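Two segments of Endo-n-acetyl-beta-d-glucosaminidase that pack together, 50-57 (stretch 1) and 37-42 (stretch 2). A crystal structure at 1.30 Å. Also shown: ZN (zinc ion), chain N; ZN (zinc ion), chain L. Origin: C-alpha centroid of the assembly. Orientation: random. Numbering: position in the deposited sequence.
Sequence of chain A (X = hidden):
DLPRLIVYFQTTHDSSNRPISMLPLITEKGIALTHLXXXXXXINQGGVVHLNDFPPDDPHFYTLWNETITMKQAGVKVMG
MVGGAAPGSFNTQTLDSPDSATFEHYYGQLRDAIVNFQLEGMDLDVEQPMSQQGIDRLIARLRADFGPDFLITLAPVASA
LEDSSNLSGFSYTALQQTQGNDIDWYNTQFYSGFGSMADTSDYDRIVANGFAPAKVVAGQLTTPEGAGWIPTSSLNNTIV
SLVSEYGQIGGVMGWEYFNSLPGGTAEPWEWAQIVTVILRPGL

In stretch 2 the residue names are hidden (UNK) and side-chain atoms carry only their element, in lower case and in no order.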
ATOM      1  N   HIS A  50       1.876 -16.387  -5.518  1.00  7.56           N
ATOM      2  CA  HIS A  50       2.120 -15.729  -6.779  1.00  8.06           C
ATOM      3  C   HIS A  50       2.261 -14.229  -6.568  1.00  7.50           C
ATOM      4  O   HIS A  50       1.638 -13.659  -5.665  1.00  8.61           O
ATOM      5  CB  HIS A  50       0.951 -15.986  -7.731  1.00  7.84           C
ATOM      6  CG  HIS A  50       0.999 -17.326  -8.402  1.00  8.82           C
ATOM      7  ND1 HIS A  50       1.049 -18.508  -7.697  1.00  9.73           N
ATOM      8  CD2 HIS A  50       1.014 -17.669  -9.715  1.00 10.06           C
ATOM      9  CE1 HIS A  50       1.083 -19.522  -8.547  1.00 10.93           C
ATOM     10  NE2 HIS A  50       1.063 -19.041  -9.777  1.00 10.25           N
ATOM     11  N   LEU A  51       3.097 -13.602  -7.388  1.00  7.70           N
ATOM     12  CA  LEU A  51       3.084 -12.156  -7.564  1.00  7.09           C
ATOM     13  C   LEU A  51       2.362 -11.961  -8.884  1.00  7.50           C
ATOM     14  O   LEU A  51       2.900 -12.289  -9.947  1.00  7.75           O
ATOM     15  CB  LEU A  51       4.511 -11.609  -7.607  1.00  7.47           C
ATOM     16  CG  LEU A  51       4.642 -10.115  -7.920  1.00  6.64           C
ATOM     17  CD1 LEU A  51       3.810  -9.257  -6.937  1.00  5.08           C
ATOM     18  CD2 LEU A  51       6.109  -9.698  -7.895  1.00  7.11           C
ATOM     19  N   ASN A  52       1.124 -11.480  -8.817  1.00  7.94           N
ATOM     20  CA  ASN A  52       0.282 -11.392 -10.009  1.00  8.69           C
ATOM     21  C   ASN A  52       0.203 -12.771 -10.688  1.00  9.59           C
ATOM     22  O   ASN A  52      -0.232 -13.724 -10.037  1.00 10.37           O
ATOM     23  CB  ASN A  52       0.727 -10.229 -10.912  1.00  8.20           C
ATOM     24  CG  ASN A  52       0.788  -8.917 -10.138  1.00  7.14           C
ATOM     25  OD1 ASN A  52      -0.147  -8.582  -9.417  1.00  8.08           O
ATOM     26  ND2 ASN A  52       1.908  -8.220 -10.230  1.00  7.74           N
ATOM     27  N   ASP A  53       0.660 -12.905 -11.932  1.00 10.07           N
ATOM     28  CA  ASP A  53       0.412 -14.144 -12.686  1.00 11.18           C
ATOM     29  C   ASP A  53       1.465 -15.249 -12.571  1.00 11.22           C
ATOM     30  O   ASP A  53       1.297 -16.317 -13.172  1.00 11.93           O
ATOM     31  CB  ASP A  53       0.094 -13.833 -14.152  1.00 12.38           C
ATOM     32  CG  ASP A  53      -1.128 -12.948 -14.302  1.00 14.73           C
ATOM     33  OD1 ASP A  53      -2.122 -13.168 -13.576  1.00 17.83           O
ATOM     34  OD2 ASP A  53      -1.087 -12.024 -15.142  1.00 19.28           O
ATOM     35  N   PHE A  54       2.536 -15.007 -11.812  1.00 10.62           N
ATOM     36  CA  PHE A  54       3.638 -15.965 -11.695  1.00 10.53           C
ATOM     37  C   PHE A  54       4.157 -16.015 -10.266  1.00 10.10           C
ATOM     38  O   PHE A  54       4.048 -15.024  -9.536  1.00 10.17           O
ATOM     39  CB  PHE A  54       4.808 -15.575 -12.602  1.00 10.79           C
ATOM     40  CG  PHE A  54       4.459 -15.482 -14.068  1.00 11.65           C
ATOM     41  CD1 PHE A  54       4.581 -16.596 -14.887  1.00 13.32           C
ATOM     42  CD2 PHE A  54       4.047 -14.276 -14.630  1.00 12.90           C
ATOM     43  CE1 PHE A  54       4.277 -16.514 -16.249  1.00 14.89           C
ATOM     44  CE2 PHE A  54       3.743 -14.182 -15.981  1.00 14.35           C
ATOM     45  CZ  PHE A  54       3.861 -15.308 -16.793  1.00 13.60           C
ATOM     46  N   PRO A  55       4.742 -17.156  -9.858  1.00  9.59           N
ATOM     47  CA  PRO A  55       5.477 -17.189  -8.602  1.00  9.48           C
ATOM     48  C   PRO A  55       6.572 -16.119  -8.637  1.00  8.77           C
ATOM     49  O   PRO A  55       7.150 -15.868  -9.686  1.00  8.61           O
ATOM     50  CB  PRO A  55       6.083 -18.599  -8.579  1.00  9.61           C
ATOM     51  CG  PRO A  55       5.174 -19.398  -9.453  1.00 10.20           C
ATOM     52  CD  PRO A  55       4.740 -18.470 -10.532  1.00  9.89           C
ATOM     53  N   PRO A  56       6.856 -15.476  -7.501  1.00  8.40           N
ATOM     54  CA  PRO A  56       7.791 -14.349  -7.529  1.00  8.54           C
ATOM     55  C   PRO A  56       9.217 -14.709  -7.950  1.00  8.93           C
ATOM     56  O   PRO A  56       9.958 -13.821  -8.369  1.00  8.87           O
ATOM     57  CB  PRO A  56       7.755 -13.824  -6.084  1.00  8.19           C
ATOM     58  CG  PRO A  56       7.254 -14.992  -5.278  1.00  8.05           C
ATOM     59  CD  PRO A  56       6.269 -15.666  -6.166  1.00  8.36           C
ATOM     60  N   ASP A  57       9.595 -15.986  -7.857  1.00  9.48           N
ATOM     61  CA  ASP A  57      10.944 -16.401  -8.262  1.00 10.81           C
ATOM     62  C   ASP A  57      11.037 -16.736  -9.765  1.00 10.63           C
ATOM     63  O   ASP A  57      12.099 -17.158 -10.263  1.00 11.09           O
ATOM     64  CB  ASP A  57      11.450 -17.571  -7.397  1.00 11.70           C
ATOM     65  CG  ASP A  57      10.758 -18.868  -7.708  1.00 15.16           C
ATOM     66  OD1 ASP A  57       9.570 -18.829  -8.107  1.00 17.66           O
ATOM     67  OD2 ASP A  57      11.392 -19.936  -7.546  1.00 19.19           O
ATOM     68  N   UNK A  37       5.814  -0.208  -3.237  1.00  4.51           N
ATOM     69  CA  UNK A  37       5.083  -1.407  -2.832  1.00  4.53           C
ATOM     70  C   UNK A  37       4.859  -2.318  -4.046  1.00  4.34           C
ATOM     71  O   UNK A  37       4.050  -2.011  -4.932  1.00  5.21           O
ATOM     72  c   UNK A  37       3.742  -1.071  -2.107  1.00  4.36           C
ATOM     73  c   UNK A  37       2.763   0.232  -0.103  1.00  6.34           C
ATOM     74  c   UNK A  37       3.060  -2.366  -1.641  1.00  5.23           C
ATOM     75  c   UNK A  37       3.999  -0.136  -0.913  1.00  4.66           C
ATOM     76  N   UNK A  38       5.617  -3.415  -4.085  1.00  4.67           N
ATOM     77  CA  UNK A  38       5.506  -4.432  -5.136  1.00  5.25           C
ATOM     78  C   UNK A  38       4.262  -5.267  -4.841  1.00  4.42           C
ATOM     79  O   UNK A  38       4.085  -5.755  -3.723  1.00  4.71           O
ATOM     80  c   UNK A  38       6.607  -6.466  -6.205  1.00  6.58           C
ATOM     81  c   UNK A  38       7.985  -4.469  -5.522  1.00  6.57           C
ATOM     82  c   UNK A  38       6.764  -5.326  -5.184  1.00  5.89           C
ATOM     83  N   UNK A  39       3.409  -5.435  -5.844  1.00  4.90           N
ATOM     84  CA  UNK A  39       2.103  -6.052  -5.634  1.00  5.15           C
ATOM     85  C   UNK A  39       1.558  -6.628  -6.948  1.00  4.86           C
ATOM     86  O   UNK A  39       2.116  -6.343  -8.002  1.00  5.74           O
ATOM     87  c   UNK A  39       1.124  -5.023  -5.046  1.00  5.05           C
ATOM     88  s   UNK A  39       0.811  -3.554  -6.070  1.00  6.00           S
ATOM     89  N   UNK A  40       0.493  -7.433  -6.915  1.00  5.26           N
ATOM     90  CA  UNK A  40      -0.140  -7.951  -5.706  1.00  5.63           C
ATOM     91  C   UNK A  40       0.248  -9.403  -5.487  1.00  5.77           C
ATOM     92  O   UNK A  40       0.083 -10.250  -6.370  1.00  5.93           O
ATOM     93  c   UNK A  40      -1.660  -7.855  -5.800  1.00  5.66           C
ATOM     94  o   UNK A  40      -2.076  -6.506  -5.927  1.00  6.95           O
ATOM     95  N   UNK A  41       0.762  -9.699  -4.300  1.00  5.39           N
ATOM     96  CA  UNK A  41       0.980 -11.083  -3.888  1.00  6.10           C
ATOM     97  C   UNK A  41      -0.372 -11.747  -3.611  1.00  6.04           C
ATOM     98  O   UNK A  41      -1.315 -11.101  -3.137  1.00  6.74           O
ATOM     99  c   UNK A  41       4.230 -11.847  -3.357  1.00  6.31           C
ATOM    100  c   UNK A  41       3.829  -9.537  -2.877  1.00  7.31           C
ATOM    101  c   UNK A  41       1.903 -11.159  -2.666  1.00  6.34           C
ATOM    102  c   UNK A  41       6.042 -10.263  -3.531  1.00  7.65           C
ATOM    103  c   UNK A  41       3.350 -10.841  -2.971  1.00  6.81           C
ATOM    104  c   UNK A  41       5.171  -9.246  -3.154  1.00  8.35           C
ATOM    105  c   UNK A  41       5.573 -11.566  -3.630  1.00  7.37           C
ATOM    106  N   UNK A  42      -0.448 -13.030  -3.954  1.00  6.82           N
ATOM    107  CA  UNK A  42      -1.655 -13.846  -3.824  1.00  7.71           C
ATOM    108  C   UNK A  42      -1.321 -15.156  -3.128  1.00  8.50           C
ATOM    109  O   UNK A  42      -0.403 -15.877  -3.548  1.00  8.54           O
ATOM    110  c   UNK A  42      -2.050 -12.636  -7.277  1.00 11.11           C
ATOM    111  c   UNK A  42      -2.221 -14.186  -5.202  1.00  8.50           C
ATOM    112  n   UNK A  42      -2.645 -11.439  -7.594  1.00 12.84           N
ATOM    113  n   UNK A  42      -3.381 -12.005  -5.665  1.00 11.65           N
ATOM    114  c   UNK A  42      -3.440 -11.079  -6.605  1.00 11.42           C
ATOM    115  c   UNK A  42      -2.503 -12.993  -6.053  1.00  9.25           C
TER
HETATM  116 ZN    ZN N1298       0.208 -20.004 -11.755  0.50 16.12          ZN
HETATM  117 ZN    ZN L1296       1.138 -20.303 -11.413  0.50 11.10          ZN
HETATM  118  O   HOH W   1      -2.622  -9.420  -9.420  1.00 14.71           O
HETATM  119  O   HOH W   2       1.952 -19.034 -12.606  1.00 18.52           O
HETATM  120  O   HOH W   3       0.470 -21.574 -13.018  1.00 24.38           O
HETATM  121  O   HOH W   4       2.430 -21.783 -11.011  1.00 29.77           O

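Position 37 carries four side-chain carbons. The first is forked, and one arm is two carbons long. None of them reaches stretch 1. The branching at the first carbon identifies Ile-37.

Position 38 has three side-chain carbons, one carrying the other two. A terminal carbon lies near Leu-51. This compact fork is Val-38, and its CG1 sits 3.7 Å from Leu-51 CD2, an apolar contact.

Position 39 has one carbon followed by a sulfur. CA to CB points away from stretch 1, so the backbone makes the contacts. The residue is Cys-39. Its carbonyl carbon C lies 3.5 Å from Leu-51 CD1, and its O accepts a hydrogen bond from Asn-52 ND2 at 2.9 Å.

Position 40 has one carbon and one oxygen, and the peptide bond before it is cis. Its side chain approaches stretch 1 no nearer than 4.0 Å, from CB to Asn-52 OD1. One carbon and one oxygen make it Ser-40. The hydroxyl is hydrogen-bonded elsewhere in the structure. Its backbone N donates to Asn-52 OD1 at 2.8 Å, and its O accepts from Asn-52 N at 2.9 Å.

Position 41 has one carbon and a ring of six carbons, with no hetero atom. The ring meets Leu-51 and Pro-56. This is Phe-41. Leu-51 CD1 stands over one ring face, 4.0 Å from the centroid and 10° off the normal, in a CH-pi contact. Pro-56 CB is 4.0 Å from Phe-41 CE1.

Position 42 has one carbon and a five-membered ring of three carbons and two nitrogens. The ring edge faces the backbone O of Asn-52. An imidazole means His-42, with CD2 3.5 Å from Asn-52 O. Water 1 joins the side chains: it donates to Asn-52 OD1 at 2.6 Å and is hydrogen-bonded to His-42 NE2 at 2.7 Å.

The strands pair antiparallel. His-42 N donates to His-50 O at 2.8 Å, and His-50 N donates to His-42 O at 3.1 Å. Leu-51 and Phe-41 form the next, non-hydrogen-bonded pair, with side chains on the same face of the sheet. The two histidines start on the other face, but the His-50 side chain leads away. Its NE2 binds zinc, modelled at two alternative sites 1.0 Å apart (ZN of chain L to ZN of chain N). NE2 lies 2.1 Å from ZN of chain L and 2.4 Å from ZN of chain N; the two cannot be occupied at once. A type II' turn from Leu-51 to Phe-54 ends the pairing region. Within it, the Asn-52 amide group prolongs the ladder, giving and accepting hydrogen bonds at the backbone around the cis peptide.

Stretch 2, residues 37-42: IVCSFH
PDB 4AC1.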